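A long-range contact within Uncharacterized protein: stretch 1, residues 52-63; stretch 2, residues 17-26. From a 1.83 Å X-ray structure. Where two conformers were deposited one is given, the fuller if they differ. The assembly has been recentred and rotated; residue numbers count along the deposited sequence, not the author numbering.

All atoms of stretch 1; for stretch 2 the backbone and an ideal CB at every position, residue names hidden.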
# COMPACT_ATOMS: atom_id res chain seq x y z
N ALA A 52 -15.59 -8.78 16.06
CA ALA A 52 -16.27 -9.93 15.46
C ALA A 52 -15.45 -11.22 15.60
O ALA A 52 -15.97 -12.30 15.85
CB ALA A 52 -16.60 -9.64 14.02
N PHE A 53 -14.14 -11.10 15.47
CA PHE A 53 -13.25 -12.21 15.65
C PHE A 53 -13.32 -12.71 17.11
O PHE A 53 -13.43 -13.91 17.36
CB PHE A 53 -11.83 -11.79 15.27
CG PHE A 53 -10.77 -12.82 15.56
CD1 PHE A 53 -10.91 -14.13 15.14
CD2 PHE A 53 -9.61 -12.45 16.21
CE1 PHE A 53 -9.92 -15.07 15.40
CE2 PHE A 53 -8.60 -13.37 16.42
CZ PHE A 53 -8.75 -14.68 16.02
N PHE A 54 -13.28 -11.79 18.05
CA PHE A 54 -13.36 -12.15 19.46
C PHE A 54 -14.71 -12.79 19.83
O PHE A 54 -14.74 -13.74 20.61
CB PHE A 54 -13.08 -10.95 20.36
CG PHE A 54 -11.65 -10.47 20.32
CD1 PHE A 54 -10.62 -11.28 19.85
CD2 PHE A 54 -11.32 -9.18 20.77
CE1 PHE A 54 -9.31 -10.84 19.82
CE2 PHE A 54 -10.00 -8.76 20.73
CZ PHE A 54 -9.00 -9.59 20.26
N ARG A 55 -15.78 -12.35 19.19
CA ARG A 55 -17.08 -13.00 19.31
C ARG A 55 -17.06 -14.44 18.80
O ARG A 55 -17.61 -15.33 19.43
CB ARG A 55 -18.15 -12.16 18.57
CG ARG A 55 -19.55 -12.74 18.56
CD ARG A 55 -20.47 -11.91 17.67
NE ARG A 55 -21.77 -12.55 17.47
CZ ARG A 55 -22.79 -12.02 16.80
NH1 ARG A 55 -23.93 -12.69 16.69
NH2 ARG A 55 -22.68 -10.82 16.23
N LEU A 56 -16.42 -14.67 17.66
CA LEU A 56 -16.24 -16.00 17.16
C LEU A 56 -15.42 -16.85 18.12
O LEU A 56 -15.80 -18.00 18.43
CB LEU A 56 -15.58 -15.95 15.78
CG LEU A 56 -15.18 -17.25 15.13
CD1 LEU A 56 -16.37 -18.18 14.98
CD2 LEU A 56 -14.56 -16.98 13.77
N LEU A 57 -14.30 -16.32 18.64
CA LEU A 57 -13.55 -17.09 19.62
C LEU A 57 -14.43 -17.49 20.79
O LEU A 57 -14.40 -18.63 21.23
CB LEU A 57 -12.34 -16.32 20.14
CG LEU A 57 -11.32 -16.00 19.06
CD1 LEU A 57 -10.18 -15.24 19.69
CD2 LEU A 57 -10.81 -17.28 18.40
N SER A 58 -15.21 -16.55 21.31
CA SER A 58 -16.08 -16.86 22.43
C SER A 58 -17.08 -17.99 22.05
O SER A 58 -17.24 -18.93 22.82
CB SER A 58 -16.78 -15.60 22.91
OG SER A 58 -17.78 -15.93 23.84
N GLU A 59 -17.68 -17.93 20.87
CA GLU A 59 -18.55 -19.02 20.42
C GLU A 59 -17.84 -20.34 20.25
O GLU A 59 -18.46 -21.42 20.37
CB GLU A 59 -19.21 -18.68 19.08
CG GLU A 59 -20.42 -17.80 19.21
CD GLU A 59 -21.12 -17.58 17.89
OE1 GLU A 59 -21.22 -18.52 17.05
OE2 GLU A 59 -21.54 -16.44 17.68
N LYS A 60 -16.55 -20.28 19.92
CA LYS A 60 -15.76 -21.46 19.78
C LYS A 60 -15.33 -22.04 21.14
O LYS A 60 -14.67 -23.08 21.18
CB LYS A 60 -14.53 -21.17 18.92
CG LYS A 60 -14.86 -21.01 17.44
CD LYS A 60 -13.64 -20.61 16.60
CE LYS A 60 -12.51 -21.60 16.72
NZ LYS A 60 -12.86 -22.99 16.32
N GLY A 61 -15.68 -21.38 22.23
CA GLY A 61 -15.26 -21.80 23.56
C GLY A 61 -13.78 -21.56 23.82
O GLY A 61 -13.18 -22.22 24.67
N VAL A 62 -13.18 -20.63 23.08
CA VAL A 62 -11.76 -20.36 23.22
C VAL A 62 -11.57 -19.13 24.08
O VAL A 62 -11.97 -18.01 23.70
CB VAL A 62 -11.07 -20.19 21.85
CG1 VAL A 62 -9.58 -19.85 22.00
CG2 VAL A 62 -11.21 -21.46 21.04
N LEU A 63 -11.01 -19.34 25.26
CA LEU A 63 -10.64 -18.22 26.12
C LEU A 63 -9.47 -17.45 25.47
O LEU A 63 -8.59 -18.08 24.95
CB LEU A 63 -10.21 -18.74 27.48
CG LEU A 63 -11.30 -19.48 28.28
CD1 LEU A 63 -10.70 -20.14 29.52
CD2 LEU A 63 -12.39 -18.48 28.65
N UNK A 17 -5.27 -14.66 11.61
CA UNK A 17 -5.23 -15.09 13.01
C UNK A 17 -6.20 -16.26 13.22
O UNK A 17 -5.90 -17.26 13.90
CB UNK A 17 -5.58 -13.93 13.94
N UNK A 18 -7.38 -16.11 12.64
CA UNK A 18 -8.39 -17.18 12.69
C UNK A 18 -7.95 -18.41 11.93
O UNK A 18 -8.02 -19.54 12.46
CB UNK A 18 -9.72 -16.68 12.13
N UNK A 19 -7.42 -18.22 10.73
CA UNK A 19 -6.89 -19.33 9.99
C UNK A 19 -5.84 -20.12 10.79
O UNK A 19 -5.87 -21.37 10.80
CB UNK A 19 -6.29 -18.82 8.68
N UNK A 20 -4.92 -19.41 11.47
CA UNK A 20 -3.89 -20.07 12.26
C UNK A 20 -4.48 -20.88 13.40
O UNK A 20 -4.02 -22.00 13.66
CB UNK A 20 -2.91 -19.04 12.81
N UNK A 21 -5.54 -20.37 14.02
CA UNK A 21 -6.26 -21.11 15.05
C UNK A 21 -6.87 -22.41 14.48
O UNK A 21 -6.73 -23.48 15.08
CB UNK A 21 -7.36 -20.23 15.66
N UNK A 22 -7.46 -22.34 13.28
CA UNK A 22 -8.03 -23.54 12.64
C UNK A 22 -6.93 -24.56 12.39
O UNK A 22 -7.16 -25.75 12.56
CB UNK A 22 -8.73 -23.18 11.33
N UNK A 23 -5.75 -24.10 12.00
CA UNK A 23 -4.62 -24.98 11.78
C UNK A 23 -4.22 -25.71 13.07
O UNK A 23 -4.07 -26.95 13.09
CB UNK A 23 -3.44 -24.18 11.23
N UNK A 24 -4.09 -24.95 14.15
CA UNK A 24 -3.72 -25.54 15.44
C UNK A 24 -4.78 -26.56 15.90
O UNK A 24 -4.45 -27.69 16.31
CB UNK A 24 -3.55 -24.44 16.49
N UNK A 25 -6.04 -26.15 15.84
CA UNK A 25 -7.13 -27.04 16.25
C UNK A 25 -7.16 -28.32 15.44
O UNK A 25 -7.40 -29.38 16.02
CB UNK A 25 -8.48 -26.32 16.12
N UNK A 26 -6.92 -28.26 14.14
CA UNK A 26 -6.93 -29.46 13.31
C UNK A 26 -5.80 -30.41 13.69
O UNK A 26 -5.99 -31.62 13.73
CB UNK A 26 -6.82 -29.08 11.83

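Two helices run side by side here, their N-to-C directions 20° apart and their axes no closer than 11.7 Å. Such wide spacing leaves the work to side chains, and stretch 1 offers, in order, the ring of F53, the methyls of L56 and L57, and the amine of K60.

Position 17 points its CA-to-CB bond toward stretch 1, and the ideal CB already lies 3.9 Å from F53 CZ. Something small and apolar would fit against the ring without further adjustment. The residue is A17, whose CB packs 3.9 Å from F53 CZ.

Position 18 points sideways, with its ideal CB 3.7 Å from F53 CE1 and 5.1 Å from L56 CD2. A long or flat apolar side chain could sweep along the neighbouring helix past L56 toward K60; leucine, methionine or an aromatic would all be plausible, and a polar tip could use the lysine. The deposited Y18, chi1 t, brings its CB to 3.6 Å from F53 CE1 and lays one ring face under L56: L56 CD2 sits 3.6 Å from the ring centroid, 15° off the normal, a CH-pi contact. K60 CD approaches the ring edge, 3.8 Å from Y18 CE1. Beyond the ring, a water donates to Y18 OH (2.7 Å) and accepts from K60 NZ (2.8 Å).

Positions 19 and 20 find nothing of stretch 1 near their ideal CB atoms, so this contact sets no preference; they are L19 and G20.

Position 21 points toward stretch 1, its ideal CB 5.3 Å from L57 CD2 and 5.4 Å from K60 CE. That gap asks for a medium apolar side chain, with leucine, isoleucine or methionine as candidates. L21 reaches across with CD2, which meets L57 CD2 at a tight 3.3 Å and the aliphatic K60 CE at 3.8 Å.

Positions 22, 23 and 24 make no contact, and their helical backbone would accept many residues: K22, V23 and V24.

Position 25 again points toward stretch 1, but its ideal CB has no neighbour within 5.5 Å. Only a longer side chain can bridge the space, and the amine of K60 favours an acidic one, although a neutral acceptor such as glutamine could also serve. E25 extends with chi1 m and chi2 t: K60 NZ donates to E25 OE1 at 2.7 Å, a hydrogen bond within a salt bridge. A second water reinforces the pair, donating to E25 OE2 (2.8 Å) and K60 O (2.9 Å) while accepting from K60 NZ (3.1 Å).

Position 26 is out of reach; it is R26.

Stretch 2 17-26: AYLGLKVVER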
# COMPACT_ATOMS: atom_id res chain seq x y z
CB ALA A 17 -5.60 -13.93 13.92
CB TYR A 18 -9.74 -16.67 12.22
CG TYR A 18 -10.81 -17.72 12.23
CD1 TYR A 18 -11.06 -18.49 13.37
CD2 TYR A 18 -11.59 -17.94 11.11
CE1 TYR A 18 -12.06 -19.46 13.38
CE2 TYR A 18 -12.59 -18.90 11.11
CZ TYR A 18 -12.82 -19.66 12.25
OH TYR A 18 -13.82 -20.62 12.23
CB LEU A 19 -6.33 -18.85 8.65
CG LEU A 19 -5.71 -19.90 7.75
CD1 LEU A 19 -6.73 -20.98 7.40
CD2 LEU A 19 -5.17 -19.24 6.48
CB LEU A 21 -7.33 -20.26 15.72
CG LEU A 21 -8.10 -20.94 16.85
CD1 LEU A 21 -7.22 -21.50 17.96
CD2 LEU A 21 -9.15 -20.00 17.42
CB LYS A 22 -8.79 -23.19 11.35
CG LYS A 22 -10.00 -22.31 11.59
CD LYS A 22 -10.74 -22.02 10.28
CE LYS A 22 -11.58 -23.21 9.82
NZ LYS A 22 -12.02 -23.04 8.40
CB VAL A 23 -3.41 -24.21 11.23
CG1 VAL A 23 -2.14 -25.06 11.21
CG2 VAL A 23 -3.70 -23.64 9.86
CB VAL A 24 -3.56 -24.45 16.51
CG1 VAL A 24 -3.23 -25.09 17.86
CG2 VAL A 24 -2.43 -23.51 16.12
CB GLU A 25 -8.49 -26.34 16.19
CG GLU A 25 -8.65 -25.27 17.24
CD GLU A 25 -10.01 -24.59 17.22
OE1 GLU A 25 -10.63 -24.48 16.13
OE2 GLU A 25 -10.44 -24.11 18.28
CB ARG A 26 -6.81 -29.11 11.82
CG ARG A 26 -7.08 -30.30 10.89
CD ARG A 26 -6.68 -30.01 9.46
NE ARG A 26 -7.12 -31.08 8.57
CZ ARG A 26 -6.53 -31.40 7.43
NH1 ARG A 26 -5.46 -30.73 7.01
NH2 ARG A 26 -7.01 -32.40 6.71
O HOH W 1 -13.86 -22.94 13.70
O HOH W 2 -13.09 -24.38 19.09
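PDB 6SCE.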